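Long-range contact in putative redox protein (Lactobacillus casei, PDB 2QL8), which probably acts as a redox protein of the OsmC/Ohr family, whose members reduce organic hydroperoxides through paired cysteines: residues A[58-63]-A[77-82]. Residues are numbered along the deposited sequence; the frame is centred on the assembly and turned at random. Where two conformers were deposited one is given.
Sequences TCLEAT and GAVRVK. With BEZ (benzoic acid), chain C.
The flat carboxylate of Glu61 turns its oxygens to the start of strand 77-82. Gly77 O lies almost in the carboxylate plane, 2.7 Å from Glu61 OE2, while Ala78 CA and Val79 CG2 flank the OE1 edge obliquely from one side. The Glu61 carboxylate reaches the strand because CG is anti to the backbone N (chi1 -180°) and the chain bends at chi2. On the far side of the helix, Thr63 OG1 approaches the C5-C6 rim of benzoic acid obliquely from one side of the ring, 3.0 Å from C5; Ala62 CB borders C4 from the same side. Thr63 OG1 also donates to Cys59 O (2.7 Å), from the carbonyl face opposite Thr63 N. Cys59 touches Cys121 here, consistent with the redox-active cysteine pair of OsmC/Ohr proteins. Leu60 and Val79 cross at about a right angle, with Leu60 CD1 on Val79 CG1 at 3.8 Å. An alanine at Glu61 would probably open a gap beside Gly77 and Val79 and cost His75 its weak hydrogen bond to OE2. The helix, running nearly antiparallel to the strand, thus sets a buried acid against a carbonyl oxygen, a setting likely to raise its proton affinity, and Glu61 may be neutral here.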
loop_
_atom_site.group_PDB
_atom_site.type_symbol
_atom_site.label_atom_id
_atom_site.label_comp_id
_atom_site.label_asym_id
_atom_site.label_seq_id
_atom_site.Cartn_x
_atom_site.Cartn_y
_atom_site.Cartn_z
ATOM N N THR A 58 -5.720 -4.517 6.206
ATOM C CA THR A 58 -7.126 -4.111 6.134
ATOM C C THR A 58 -7.846 -4.807 4.997
ATOM O O THR A 58 -8.999 -5.254 5.167
ATOM C CB THR A 58 -7.241 -2.568 6.055
ATOM O OG1 THR A 58 -6.631 -2.004 7.226
ATOM C CG2 THR A 58 -8.682 -2.097 5.944
ATOM N N CYS A 59 -7.180 -4.885 3.841
ATOM C CA CYS A 59 -7.804 -5.522 2.690
ATOM C C CYS A 59 -8.016 -7.037 2.912
ATOM O O CYS A 59 -9.108 -7.594 2.624
ATOM C CB CYS A 59 -6.997 -5.281 1.425
ATOM S SG CYS A 59 -7.901 -5.527 -0.099
ATOM N N LEU A 60 -6.999 -7.689 3.463
ATOM C CA LEU A 60 -7.105 -9.098 3.756
ATOM C C LEU A 60 -8.220 -9.359 4.768
ATOM O O LEU A 60 -9.013 -10.302 4.620
ATOM C CB LEU A 60 -5.785 -9.676 4.253
ATOM C CG LEU A 60 -4.750 -10.045 3.186
ATOM C CD1 LEU A 60 -3.330 -10.246 3.847
ATOM C CD2 LEU A 60 -5.171 -11.225 2.288
ATOM N N GLU A 61 -8.271 -8.512 5.799
ATOM C CA GLU A 61 -9.256 -8.659 6.861
ATOM C C GLU A 61 -10.685 -8.470 6.300
ATOM O O GLU A 61 -11.613 -9.220 6.650
ATOM C CB GLU A 61 -8.945 -7.700 8.012
ATOM C CG GLU A 61 -9.944 -7.777 9.212
ATOM C CD GLU A 61 -9.760 -8.990 10.105
ATOM O OE1 GLU A 61 -9.142 -9.994 9.671
ATOM O OE2 GLU A 61 -10.287 -8.893 11.264
ATOM N N ALA A 62 -10.870 -7.475 5.428
ATOM C CA ALA A 62 -12.175 -7.238 4.763
ATOM C C ALA A 62 -12.563 -8.427 3.912
ATOM O O ALA A 62 -13.731 -8.855 3.869
ATOM C CB ALA A 62 -12.156 -5.962 3.911
ATOM N N THR A 63 -11.583 -8.968 3.195
ATOM C CA THR A 63 -11.845 -10.117 2.329
ATOM C C THR A 63 -12.245 -11.338 3.186
ATOM O O THR A 63 -13.191 -12.054 2.864
ATOM C CB THR A 63 -10.636 -10.472 1.411
ATOM O OG1 THR A 63 -10.158 -9.303 0.763
ATOM C CG2 THR A 63 -10.973 -11.562 0.368
ATOM N N GLY A 77 -11.760 -13.433 12.455
ATOM C CA GLY A 77 -10.467 -13.408 11.813
ATOM C C GLY A 77 -9.636 -12.187 12.213
ATOM O O GLY A 77 -10.175 -11.177 12.653
ATOM N N ALA A 78 -8.320 -12.308 12.056
ATOM C CA ALA A 78 -7.374 -11.204 12.258
ATOM C C ALA A 78 -6.224 -11.396 11.311
ATOM O O ALA A 78 -5.838 -12.539 10.966
ATOM C CB ALA A 78 -6.892 -11.144 13.703
ATOM N N VAL A 79 -5.632 -10.269 10.889
ATOM C CA VAL A 79 -4.494 -10.301 9.960
ATOM C C VAL A 79 -3.379 -9.400 10.513
ATOM O O VAL A 79 -3.644 -8.273 10.939
ATOM C CB VAL A 79 -4.914 -9.829 8.534
ATOM C CG1 VAL A 79 -3.725 -9.852 7.567
ATOM C CG2 VAL A 79 -6.100 -10.692 8.012
ATOM N N ARG A 80 -2.156 -9.911 10.444
ATOM C CA ARG A 80 -0.949 -9.158 10.754
ATOM C C ARG A 80 -0.044 -9.197 9.543
ATOM O O ARG A 80 0.189 -10.255 8.974
ATOM C CB ARG A 80 -0.229 -9.808 11.951
ATOM C CG ARG A 80 1.084 -9.095 12.247
ATOM C CD ARG A 80 1.597 -9.497 13.620
ATOM N NE ARG A 80 2.018 -10.884 13.661
ATOM C CZ ARG A 80 2.665 -11.403 14.712
ATOM N NH1 ARG A 80 2.914 -10.624 15.763
ATOM N NH2 ARG A 80 3.045 -12.685 14.732
ATOM N N VAL A 81 0.486 -8.041 9.137
ATOM C CA VAL A 81 1.384 -7.973 8.007
ATOM C C VAL A 81 2.696 -7.378 8.501
ATOM O O VAL A 81 2.708 -6.289 9.087
ATOM C CB VAL A 81 0.783 -7.118 6.840
ATOM C CG1 VAL A 81 1.815 -6.876 5.735
ATOM C CG2 VAL A 81 -0.512 -7.779 6.303
ATOM N N LYS A 82 3.778 -8.080 8.177
ATOM C CA LYS A 82 5.124 -7.555 8.436
ATOM C C LYS A 82 5.723 -7.084 7.120
ATOM O O LYS A 82 5.601 -7.745 6.096
ATOM C CB LYS A 82 6.007 -8.629 9.086
ATOM C CG LYS A 82 7.382 -8.127 9.566
ATOM C CD LYS A 82 8.142 -9.280 10.214
ATOM C CE LYS A 82 9.501 -8.858 10.771
ATOM N NZ LYS A 82 10.026 -9.937 11.685
HETATM C C BEZ C . -14.514 -10.237 -2.242
HETATM O O1 BEZ C . -15.766 -10.465 -2.426
HETATM O O2 BEZ C . -13.711 -10.870 -2.811
HETATM C C1 BEZ C . -13.992 -9.125 -1.397
HETATM C C2 BEZ C . -14.884 -8.522 -0.494
HETATM C C3 BEZ C . -14.428 -7.471 0.300
HETATM C C4 BEZ C . -13.098 -7.042 0.179
HETATM C C5 BEZ C . -12.226 -7.653 -0.734
HETATM C C6 BEZ C . -12.627 -8.690 -1.513
#